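Local coordinates for PA14 domain-containing protein (Clostridium clariflavum, PDB 6QDI) that probably senses extracellular plant polysaccharides through calcium-binding tandem PA14 domains that form part of a membrane-bound, RsgI-type anti-sigma factor, at residues S66-V71 / Y110-G115; I26-G31 / V47-K52; D13-K18 / V178-W183. All blocks are in the same frame, centred on the assembly; numbering follows the deposited sequence.

In the fold
Contacts 1 and 2 both lie within the first PA14 domain and are largely buried, whereas contact 3 is a surface contact that joins this domain to the second one. Strands 44-53 and 104-113 are neighbours in one sheet, so contacts 1 and 2 share a wall: Tyr-110 of contact 1 packs on Trp-30 and Trp-49 of contact 2, and the centres of the two contacts are about 11 Å apart. Their chemistry differs with place. Contact 1 gathers oxygens around a calcium ion at the strand ends, contact 2 is aromatic and aliphatic with no hydrogen bond between its segments, and contact 3 relies on polar side chains and waters. Along the chain, contact 3 encloses the other two.

Contact 1: residues S66-V71 / Y110-G115; sequences SRDNGV and YFNNTG. With CA (calcium ion), chain D; EDO (1,2-ethanediol), chain C.
Val-71 and Tyr-110 form an antiparallel non-hydrogen-bonded pair with their CA atoms 4.5 Å apart, and beside it Asn-69 and Gly-70 both face Phe-111 in a classic beta bulge. Phe-111 O takes Asn-69 N at 2.8 Å and, weakly, Gly-70 N, while Phe-111 N donates back to Gly-70 O. The crowded first torsion of Phe-111 (chi1 74°) accompanies a ring lying against the bulge, with Gly-70 N 3.6 Å above the plane of the Phe-111 ring and over its centre. Tyr-110 reaches the strand end instead: its OH donates to Asp-68 O at 2.7 Å, and that oxygen lies at the ring edge. A cis peptide joins Asp-68 to Asn-69, and both side chains bind the same calcium ion, Asp-68 OD1 at 2.3 Å and Asn-69 OD1 at 2.5 Å. Asn-112 OD1 and Thr-114 O bind from the other segment, and the backbone O of Asn-116 completes the protein ligands. Asn-69 OD1 also accepts Asn-113 N at 3.0 Å in a nearly straight bond (173°), tilted from the amide plane. Both hydroxyls of a 1,2-ethanediol reach the metal, and Asn-69 ND2 donates to EDO O2 at 2.9 Å. This chelated vicinal diol, probably from the crystallisation liquor, is consistent with a calcium site that could receive sugar hydroxyls, as in PA14 lectins.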
loop_
_atom_site.group_PDB
_atom_site.type_symbol
_atom_site.label_atom_id
_atom_site.label_comp_id
_atom_site.label_asym_id
_atom_site.label_seq_id
_atom_site.Cartn_x
_atom_site.Cartn_y
_atom_site.Cartn_z
ATOM N N SER A 66 -8.102 13.545 -14.207
ATOM C CA SER A 66 -7.251 14.519 -13.510
ATOM C C SER A 66 -6.624 13.771 -12.348
ATOM O O SER A 66 -7.355 13.088 -11.614
ATOM C CB SER A 66 -8.118 15.684 -13.001
ATOM O OG SER A 66 -8.884 16.264 -14.032
ATOM N N ARG A 67 -5.298 13.873 -12.182
ATOM C CA ARG A 67 -4.617 12.997 -11.239
ATOM C C ARG A 67 -3.443 13.697 -10.565
ATOM O O ARG A 67 -2.653 14.411 -11.200
ATOM C CB ARG A 67 -4.091 11.742 -11.942
ATOM C CG ARG A 67 -3.017 12.028 -13.000
ATOM C CD ARG A 67 -2.540 10.842 -13.770
ATOM N NE ARG A 67 -1.468 11.188 -14.680
ATOM C CZ ARG A 67 -0.183 11.190 -14.396
ATOM N NH1 ARG A 67 0.687 11.477 -15.354
ATOM N NH2 ARG A 67 0.251 10.872 -13.173
ATOM N N ASP A 68 -3.264 13.331 -9.301
ATOM C CA ASP A 68 -2.033 13.640 -8.552
ATOM C C ASP A 68 -1.979 12.509 -7.539
ATOM O O ASP A 68 -2.748 12.562 -6.589
ATOM C CB ASP A 68 -2.117 15.016 -7.940
ATOM C CG ASP A 68 -0.934 15.347 -7.104
ATOM O OD1 ASP A 68 -0.130 14.428 -6.789
ATOM O OD2 ASP A 68 -0.793 16.553 -6.708
ATOM N N ASN A 69 -1.192 11.430 -7.707
ATOM C CA ASN A 69 -0.189 11.227 -8.730
ATOM C C ASN A 69 -0.621 10.222 -9.805
ATOM O O ASN A 69 -1.314 10.622 -10.744
ATOM C CB ASN A 69 1.148 10.829 -8.072
ATOM C CG ASN A 69 1.731 11.980 -7.288
ATOM O OD1 ASN A 69 1.586 12.051 -6.060
ATOM N ND2 ASN A 69 2.279 12.952 -8.012
ATOM N N GLY A 70 -0.240 8.965 -9.712
ATOM C CA GLY A 70 -0.404 8.060 -10.848
ATOM C C GLY A 70 -1.789 7.455 -10.967
ATOM O O GLY A 70 -2.485 7.253 -9.974
ATOM N N VAL A 71 -2.171 7.130 -12.209
ATOM C CA VAL A 71 -3.410 6.416 -12.505
ATOM C C VAL A 71 -3.203 5.406 -13.607
ATOM O O VAL A 71 -2.460 5.668 -14.579
ATOM C CB VAL A 71 -4.549 7.387 -12.896
ATOM C CG1 VAL A 71 -5.716 6.714 -13.638
ATOM C CG2 VAL A 71 -5.010 8.184 -11.691
ATOM N N TYR A 110 -4.759 4.005 -8.517
ATOM C CA TYR A 110 -4.339 5.373 -8.234
ATOM C C TYR A 110 -3.299 5.364 -7.113
ATOM O O TYR A 110 -3.415 4.554 -6.177
ATOM C CB TYR A 110 -5.600 6.165 -7.768
ATOM C CG TYR A 110 -5.237 7.432 -7.035
ATOM C CD1 TYR A 110 -4.883 8.588 -7.708
ATOM C CD2 TYR A 110 -5.123 7.432 -5.650
ATOM C CE1 TYR A 110 -4.445 9.708 -7.021
ATOM C CE2 TYR A 110 -4.637 8.523 -4.951
ATOM C CZ TYR A 110 -4.285 9.664 -5.648
ATOM O OH TYR A 110 -3.818 10.741 -4.946
ATOM N N PHE A 111 -2.354 6.311 -7.145
ATOM C CA PHE A 111 -1.506 6.540 -5.988
ATOM C C PHE A 111 -1.213 7.984 -5.731
ATOM O O PHE A 111 -1.125 8.792 -6.667
ATOM C CB PHE A 111 -0.190 5.710 -6.031
ATOM C CG PHE A 111 0.869 6.194 -7.004
ATOM C CD1 PHE A 111 1.823 7.133 -6.618
ATOM C CD2 PHE A 111 0.948 5.689 -8.287
ATOM C CE1 PHE A 111 2.815 7.546 -7.479
ATOM C CE2 PHE A 111 1.960 6.091 -9.147
ATOM C CZ PHE A 111 2.891 7.020 -8.768
ATOM N N ASN A 112 -0.961 8.293 -4.460
ATOM C CA ASN A 112 -0.369 9.553 -4.020
ATOM C C ASN A 112 0.999 9.270 -3.459
ATOM O O ASN A 112 1.137 8.444 -2.554
ATOM C CB ASN A 112 -1.215 10.283 -3.002
ATOM C CG ASN A 112 -0.714 11.694 -2.779
ATOM O OD1 ASN A 112 -0.043 12.226 -3.650
ATOM N ND2 ASN A 112 -1.030 12.319 -1.636
ATOM N N ASN A 113 2.018 9.978 -3.961
ATOM C CA ASN A 113 3.391 9.865 -3.483
ATOM C C ASN A 113 3.864 11.258 -3.031
ATOM O O ASN A 113 4.630 11.908 -3.743
ATOM C CB ASN A 113 4.278 9.311 -4.575
ATOM C CG ASN A 113 5.708 9.086 -4.127
ATOM O OD1 ASN A 113 6.056 9.149 -2.976
ATOM N ND2 ASN A 113 6.531 8.785 -5.071
ATOM N N THR A 114 3.390 11.649 -1.848
ATOM C CA THR A 114 3.611 12.947 -1.164
ATOM C C THR A 114 2.759 14.065 -1.741
ATOM O O THR A 114 2.303 14.036 -2.898
ATOM C CB THR A 114 5.078 13.412 -1.095
ATOM O OG1 THR A 114 5.534 13.952 -2.343
ATOM C CG2 THR A 114 5.982 12.297 -0.617
ATOM N N GLY A 115 2.553 15.076 -0.916
ATOM C CA GLY A 115 1.844 16.270 -1.328
ATOM C C GLY A 115 0.370 16.029 -1.528
ATOM O O GLY A 115 -0.232 15.107 -0.973
HETATM CA CA CA D . 0.951 14.037 -4.769
HETATM C C1 EDO C . 2.426 16.854 -5.744
HETATM O O1 EDO C . 1.245 16.486 -5.001
HETATM C C2 EDO C . 3.574 15.892 -5.381
HETATM O O2 EDO C . 3.127 14.620 -5.762
#

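Contact 2: residues I26-G31 / V47-K52; sequences IDFFWG and VRWTGK
Ile-26 lies over one face of the Trp-49 indole, and this is the tightly packed part of the contact. Its CD1 comes within 3.7 Å of Trp-49 CG, and its CG2 stands 4.1 Å from the centroid of the six-membered ring, only 10° off the normal, a CH-pi contact. Val-47 CG1 covers the opposite face, 3.5 Å above the plane of the Trp-49 ring toward its rim, so the indole is held between two aliphatic groups. Trp-49 NE1 makes a hydrogen bond to Asp-23 OD2.

Toward the partly exposed side the fit is looser. The rings of Phe-28 and Trp-49 are nearly parallel, 14° apart, but slid so far that they barely overlap; contact is made by Phe-28 CD2 and CE2 against Trp-49 CZ2, with CE2 at 3.7 Å from that atom. Trp-30 meets Trp-49 tip to tip, CH2 to CH2 at 4.0 Å, each at the other's edge, and touches Val-47 CG2 more distantly. No hydrogen bond crosses between the segments. Their strand axes run antiparallel at 167° and 12.3 Å apart, too far for backbone pairing, and strands 27-31 and 44-53 belong to different sheets. Side chains filling the space between two facing sheets are typical of the hydrophobic core of the PA14 beta-sandwich.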
loop_
_atom_site.group_PDB
_atom_site.type_symbol
_atom_site.label_atom_id
_atom_site.label_comp_id
_atom_site.label_asym_id
_atom_site.label_seq_id
_atom_site.Cartn_x
_atom_site.Cartn_y
_atom_site.Cartn_z
ATOM N N ILE A 26 -15.938 8.480 -8.741
ATOM C CA ILE A 26 -14.483 8.721 -8.570
ATOM C C ILE A 26 -14.264 10.216 -8.759
ATOM O O ILE A 26 -14.082 10.701 -9.868
ATOM C CB ILE A 26 -13.625 7.866 -9.532
ATOM C CG1 ILE A 26 -13.963 6.377 -9.395
ATOM C CG2 ILE A 26 -12.152 8.112 -9.202
ATOM C CD1 ILE A 26 -13.025 5.389 -10.066
ATOM N N ASP A 27 -14.285 10.937 -7.643
ATOM C CA ASP A 27 -14.210 12.385 -7.637
ATOM C C ASP A 27 -13.698 12.793 -6.283
ATOM O O ASP A 27 -14.492 12.988 -5.363
ATOM C CB ASP A 27 -15.600 12.960 -7.924
ATOM C CG ASP A 27 -15.639 14.464 -7.976
ATOM O OD1 ASP A 27 -14.578 15.126 -8.084
ATOM O OD2 ASP A 27 -16.776 14.934 -7.935
ATOM N N PHE A 28 -12.378 12.812 -6.137
ATOM C CA PHE A 28 -11.749 12.984 -4.835
ATOM C C PHE A 28 -10.687 14.047 -4.861
ATOM O O PHE A 28 -9.885 14.124 -5.793
ATOM C CB PHE A 28 -11.114 11.675 -4.356
ATOM C CG PHE A 28 -12.128 10.671 -3.953
ATOM C CD1 PHE A 28 -12.757 10.791 -2.749
ATOM C CD2 PHE A 28 -12.475 9.609 -4.766
ATOM C CE1 PHE A 28 -13.719 9.887 -2.342
ATOM C CE2 PHE A 28 -13.450 8.687 -4.366
ATOM C CZ PHE A 28 -14.073 8.841 -3.167
ATOM N N PHE A 29 -10.683 14.851 -3.817
ATOM C CA PHE A 29 -9.647 15.802 -3.603
ATOM C C PHE A 29 -9.281 15.716 -2.130
ATOM O O PHE A 29 -10.122 16.095 -1.274
ATOM C CB PHE A 29 -10.096 17.219 -3.979
ATOM C CG PHE A 29 -9.027 18.237 -3.834
ATOM C CD1 PHE A 29 -8.653 18.745 -2.550
ATOM C CD2 PHE A 29 -8.368 18.751 -4.928
ATOM C CE1 PHE A 29 -7.666 19.681 -2.402
ATOM C CE2 PHE A 29 -7.414 19.711 -4.762
ATOM C CZ PHE A 29 -7.055 20.150 -3.506
ATOM N N TRP A 30 -8.099 15.185 -1.820
ATOM C CA TRP A 30 -7.730 14.865 -0.442
ATOM C C TRP A 30 -6.768 15.869 0.179
ATOM O O TRP A 30 -6.490 15.791 1.380
ATOM C CB TRP A 30 -7.172 13.443 -0.381
ATOM C CG TRP A 30 -8.189 12.407 -0.616
ATOM C CD1 TRP A 30 -9.346 12.198 0.095
ATOM C CD2 TRP A 30 -8.165 11.380 -1.607
ATOM N NE1 TRP A 30 -10.032 11.132 -0.396
ATOM C CE2 TRP A 30 -9.313 10.591 -1.429
ATOM C CE3 TRP A 30 -7.280 11.057 -2.636
ATOM C CZ2 TRP A 30 -9.594 9.480 -2.228
ATOM C CZ3 TRP A 30 -7.578 9.943 -3.438
ATOM C CH2 TRP A 30 -8.708 9.194 -3.225
ATOM N N GLY A 31 -6.225 16.807 -0.626
ATOM C CA GLY A 31 -5.262 17.728 -0.070
ATOM C C GLY A 31 -4.061 16.933 0.359
ATOM O O GLY A 31 -3.683 15.953 -0.275
ATOM N N VAL A 47 -5.120 3.453 -4.096
ATOM C CA VAL A 47 -6.494 2.983 -4.144
ATOM C C VAL A 47 -6.714 2.211 -5.413
ATOM O O VAL A 47 -6.210 2.583 -6.496
ATOM C CB VAL A 47 -7.499 4.177 -4.095
ATOM C CG1 VAL A 47 -8.902 3.654 -3.866
ATOM C CG2 VAL A 47 -7.132 5.192 -3.029
ATOM N N ARG A 48 -7.495 1.124 -5.311
ATOM C CA ARG A 48 -8.013 0.438 -6.483
ATOM C C ARG A 48 -9.535 0.459 -6.422
ATOM O O ARG A 48 -10.135 0.033 -5.435
ATOM C CB ARG A 48 -7.573 -1.002 -6.572
ATOM C CG ARG A 48 -8.104 -1.728 -7.789
ATOM C CD ARG A 48 -7.707 -3.183 -7.838
ATOM N NE ARG A 48 -6.278 -3.350 -7.974
ATOM C CZ ARG A 48 -5.469 -3.888 -7.068
ATOM N NH1 ARG A 48 -5.887 -4.235 -5.882
ATOM N NH2 ARG A 48 -4.156 -3.983 -7.356
ATOM N N TRP A 49 -10.149 0.939 -7.501
ATOM C CA TRP A 49 -11.601 0.856 -7.678
ATOM C C TRP A 49 -11.953 -0.204 -8.687
ATOM O O TRP A 49 -11.348 -0.281 -9.772
ATOM C CB TRP A 49 -12.188 2.194 -8.152
ATOM C CG TRP A 49 -12.209 3.246 -7.103
ATOM C CD1 TRP A 49 -13.129 3.409 -6.132
ATOM C CD2 TRP A 49 -11.268 4.318 -6.928
ATOM N NE1 TRP A 49 -12.838 4.474 -5.359
ATOM C CE2 TRP A 49 -11.693 5.061 -5.827
ATOM C CE3 TRP A 49 -10.074 4.699 -7.596
ATOM C CZ2 TRP A 49 -11.002 6.161 -5.379
ATOM C CZ3 TRP A 49 -9.400 5.829 -7.132
ATOM C CH2 TRP A 49 -9.856 6.511 -6.033
ATOM N N THR A 50 -12.949 -1.038 -8.353
ATOM C CA THR A 50 -13.411 -2.079 -9.233
ATOM C C THR A 50 -14.947 -2.142 -9.250
ATOM O O THR A 50 -15.629 -1.893 -8.244
ATOM C CB THR A 50 -12.860 -3.475 -8.844
ATOM O OG1 THR A 50 -13.111 -3.709 -7.468
ATOM C CG2 THR A 50 -11.362 -3.562 -9.123
ATOM N N GLY A 51 -15.448 -2.548 -10.400
ATOM C CA GLY A 51 -16.861 -2.828 -10.545
ATOM C C GLY A 51 -17.205 -2.828 -12.010
ATOM O O GLY A 51 -16.407 -3.244 -12.868
ATOM N N LYS A 52 -18.423 -2.379 -12.312
ATOM C CA LYS A 52 -18.931 -2.317 -13.688
ATOM C C LYS A 52 -19.392 -0.917 -14.012
ATOM O O LYS A 52 -19.775 -0.167 -13.106
ATOM C CB LYS A 52 -20.101 -3.255 -13.876
ATOM C CG LYS A 52 -19.841 -4.675 -13.467
ATOM C CD LYS A 52 -19.010 -5.433 -14.462
ATOM C CE LYS A 52 -19.155 -6.954 -14.209
ATOM N NZ LYS A 52 -18.352 -7.742 -15.161
#

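Contact 3: residues D13-K18 / V178-W183; sequences DLTNFK and VIDFNW
Asn-16 and Asp-180 approach to 6.4 Å between CA atoms, and Asp-13 and Asn-182 to 7.0 Å; the touching parts, 13-16 and 178-182, run in nearly opposite directions (171°), and side chains and water bridge the separation. Asn-182 has CG anti to the backbone N (chi1 -179°), and its ND2 donates to Asp-13 OD2 at 3.0 Å. The acceptor lies near the amide plane of Asn-182, but the donor comes from above the Asp-13 carboxylate, 77° out of its plane. The other oxygen, Asp-13 OD1, accepts Thr-15 OG1 at 2.6 Å on its syn side, so neighbours grip both ends of the carboxylate. The segments belong to different PA14 domains, and the contact is part of the interface of the tandem. Arg-274 of the second domain forms salt bridges with both Asp-13 and Asp-180, which would offset the repulsion of two carboxylates whose OD1 atoms stand 6.6 Å apart. The side chains of Asn-16 and Asp-180 pass alongside each other, pointing opposite ways, with Asn-16 CB 3.7 Å from Asp-180 OD2, while Asn-16 OD1 rests near Val-178 CG2. Water mediates much of the remainder. One molecule donates both to Asn-16 OD1 and, at 2.6 Å, to Asp-180 OD2; a second accepts from Asn-16 ND2 and lies within hydrogen-bonding distance of Asp-180 O. A third accepts from Asn-16 ND2 and Lys-18 NZ and gives a weak bond to Val-178 O.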
loop_
_atom_site.group_PDB
_atom_site.type_symbol
_atom_site.label_atom_id
_atom_site.label_comp_id
_atom_site.label_asym_id
_atom_site.label_seq_id
_atom_site.Cartn_x
_atom_site.Cartn_y
_atom_site.Cartn_z
ATOM N N ASP A 13 1.900 1.549 -3.547
ATOM C CA ASP A 13 1.988 0.484 -4.562
ATOM C C ASP A 13 0.918 -0.572 -4.372
ATOM O O ASP A 13 1.156 -1.744 -4.690
ATOM C CB ASP A 13 3.390 -0.143 -4.502
ATOM C CG ASP A 13 3.690 -0.849 -3.180
ATOM O OD1 ASP A 13 2.903 -0.635 -2.213
ATOM O OD2 ASP A 13 4.695 -1.577 -3.141
ATOM N N LEU A 14 -0.243 -0.197 -3.855
ATOM C CA LEU A 14 -1.382 -1.140 -3.778
ATOM C C LEU A 14 -1.032 -2.331 -2.897
ATOM O O LEU A 14 -1.473 -3.465 -3.147
ATOM C CB LEU A 14 -1.884 -1.529 -5.166
ATOM C CG LEU A 14 -2.248 -0.342 -6.063
ATOM C CD1 LEU A 14 -2.326 -0.803 -7.508
ATOM C CD2 LEU A 14 -3.518 0.334 -5.607
ATOM N N THR A 15 -0.269 -2.068 -1.835
ATOM C CA THR A 15 0.020 -3.038 -0.810
ATOM C C THR A 15 -0.375 -2.466 0.560
ATOM O O THR A 15 -0.419 -1.262 0.776
ATOM C CB THR A 15 1.471 -3.483 -0.804
ATOM O OG1 THR A 15 2.327 -2.426 -0.381
ATOM C CG2 THR A 15 1.889 -4.073 -2.121
ATOM N N ASN A 16 -0.636 -3.415 1.469
ATOM C CA ASN A 16 -1.039 -3.157 2.849
ATOM C C ASN A 16 -2.440 -2.558 2.920
ATOM O O ASN A 16 -2.645 -1.374 3.207
ATOM C CB ASN A 16 0.001 -2.365 3.639
ATOM C CG ASN A 16 -0.182 -2.550 5.100
ATOM O OD1 ASN A 16 -0.903 -3.464 5.538
ATOM N ND2 ASN A 16 0.528 -1.780 5.872
ATOM N N PHE A 17 -3.420 -3.394 2.619
ATOM C CA PHE A 17 -4.827 -3.048 2.643
ATOM C C PHE A 17 -5.289 -2.603 4.015
ATOM O O PHE A 17 -4.989 -3.275 5.011
ATOM C CB PHE A 17 -5.617 -4.292 2.215
ATOM C CG PHE A 17 -7.097 -4.136 2.368
ATOM C CD1 PHE A 17 -7.866 -3.525 1.391
ATOM C CD2 PHE A 17 -7.732 -4.622 3.486
ATOM C CE1 PHE A 17 -9.253 -3.401 1.537
ATOM C CE2 PHE A 17 -9.097 -4.460 3.663
ATOM C CZ PHE A 17 -9.857 -3.886 2.676
ATOM N N LYS A 18 -6.006 -1.480 4.058
ATOM C CA LYS A 18 -6.591 -1.003 5.286
ATOM C C LYS A 18 -8.100 -0.820 5.308
ATOM O O LYS A 18 -8.682 -0.788 6.401
ATOM C CB LYS A 18 -5.934 0.298 5.733
ATOM C CG LYS A 18 -4.429 0.180 5.999
ATOM C CD LYS A 18 -4.086 -0.728 7.208
ATOM C CE LYS A 18 -2.577 -0.887 7.443
ATOM N NZ LYS A 18 -2.198 -1.781 8.595
ATOM N N VAL A 178 1.926 -4.348 11.090
ATOM C CA VAL A 178 2.827 -5.168 10.312
ATOM C C VAL A 178 3.973 -4.319 9.782
ATOM O O VAL A 178 3.867 -3.100 9.792
ATOM C CB VAL A 178 2.127 -5.890 9.131
ATOM C CG1 VAL A 178 1.126 -6.901 9.594
ATOM C CG2 VAL A 178 1.513 -4.901 8.165
ATOM N N ILE A 179 5.036 -4.967 9.331
ATOM C CA ILE A 179 6.110 -4.256 8.674
ATOM C C ILE A 179 5.968 -4.522 7.168
ATOM O O ILE A 179 6.490 -5.483 6.638
ATOM C CB ILE A 179 7.479 -4.645 9.198
ATOM C CG1 ILE A 179 7.546 -4.717 10.720
ATOM C CG2 ILE A 179 8.546 -3.705 8.597
ATOM C CD1 ILE A 179 7.042 -3.504 11.426
ATOM N N ASP A 180 5.223 -3.634 6.519
ATOM C CA ASP A 180 4.917 -3.776 5.090
ATOM C C ASP A 180 4.767 -2.379 4.531
ATOM O O ASP A 180 3.641 -1.897 4.383
ATOM C CB ASP A 180 3.644 -4.591 4.927
ATOM C CG ASP A 180 3.328 -4.909 3.500
ATOM O OD1 ASP A 180 4.229 -4.821 2.659
ATOM O OD2 ASP A 180 2.179 -5.305 3.214
ATOM N N PHE A 181 5.884 -1.717 4.267
ATOM C CA PHE A 181 5.893 -0.293 3.961
ATOM C C PHE A 181 6.516 0.012 2.608
ATOM O O PHE A 181 7.562 -0.529 2.240
ATOM C CB PHE A 181 6.728 0.465 4.999
ATOM C CG PHE A 181 6.059 0.570 6.348
ATOM C CD1 PHE A 181 5.067 1.491 6.557
ATOM C CD2 PHE A 181 6.421 -0.271 7.380
ATOM C CE1 PHE A 181 4.483 1.629 7.782
ATOM C CE2 PHE A 181 5.769 -0.190 8.600
ATOM C CZ PHE A 181 4.806 0.778 8.809
ATOM N N ASN A 182 5.892 0.944 1.883
ATOM C CA ASN A 182 6.471 1.536 0.696
ATOM C C ASN A 182 5.939 2.947 0.654
ATOM O O ASN A 182 4.786 3.178 0.275
ATOM C CB ASN A 182 6.161 0.739 -0.553
ATOM C CG ASN A 182 6.797 1.359 -1.794
ATOM O OD1 ASN A 182 7.352 2.452 -1.724
ATOM N ND2 ASN A 182 6.697 0.674 -2.910
ATOM N N TRP A 183 6.764 3.883 1.118
ATOM C CA TRP A 183 6.359 5.264 1.258
ATOM C C TRP A 183 6.636 6.083 -0.010
ATOM O O TRP A 183 6.362 7.282 -0.002
ATOM C CB TRP A 183 7.094 5.943 2.413
ATOM C CG TRP A 183 6.936 5.308 3.767
ATOM C CD1 TRP A 183 5.902 5.487 4.635
ATOM C CD2 TRP A 183 7.884 4.448 4.422
ATOM N NE1 TRP A 183 6.122 4.736 5.780
ATOM C CE2 TRP A 183 7.339 4.120 5.681
ATOM C CE3 TRP A 183 9.146 3.950 4.087
ATOM C CZ2 TRP A 183 8.041 3.332 6.625
ATOM C CZ3 TRP A 183 9.797 3.125 4.985
ATOM C CH2 TRP A 183 9.248 2.843 6.230
HETATM O O HOH W 1 2.086 0.562 5.334
HETATM O O HOH W 2 0.960 -1.620 9.061
HETATM O O HOH W 3 0.413 -6.223 4.959
#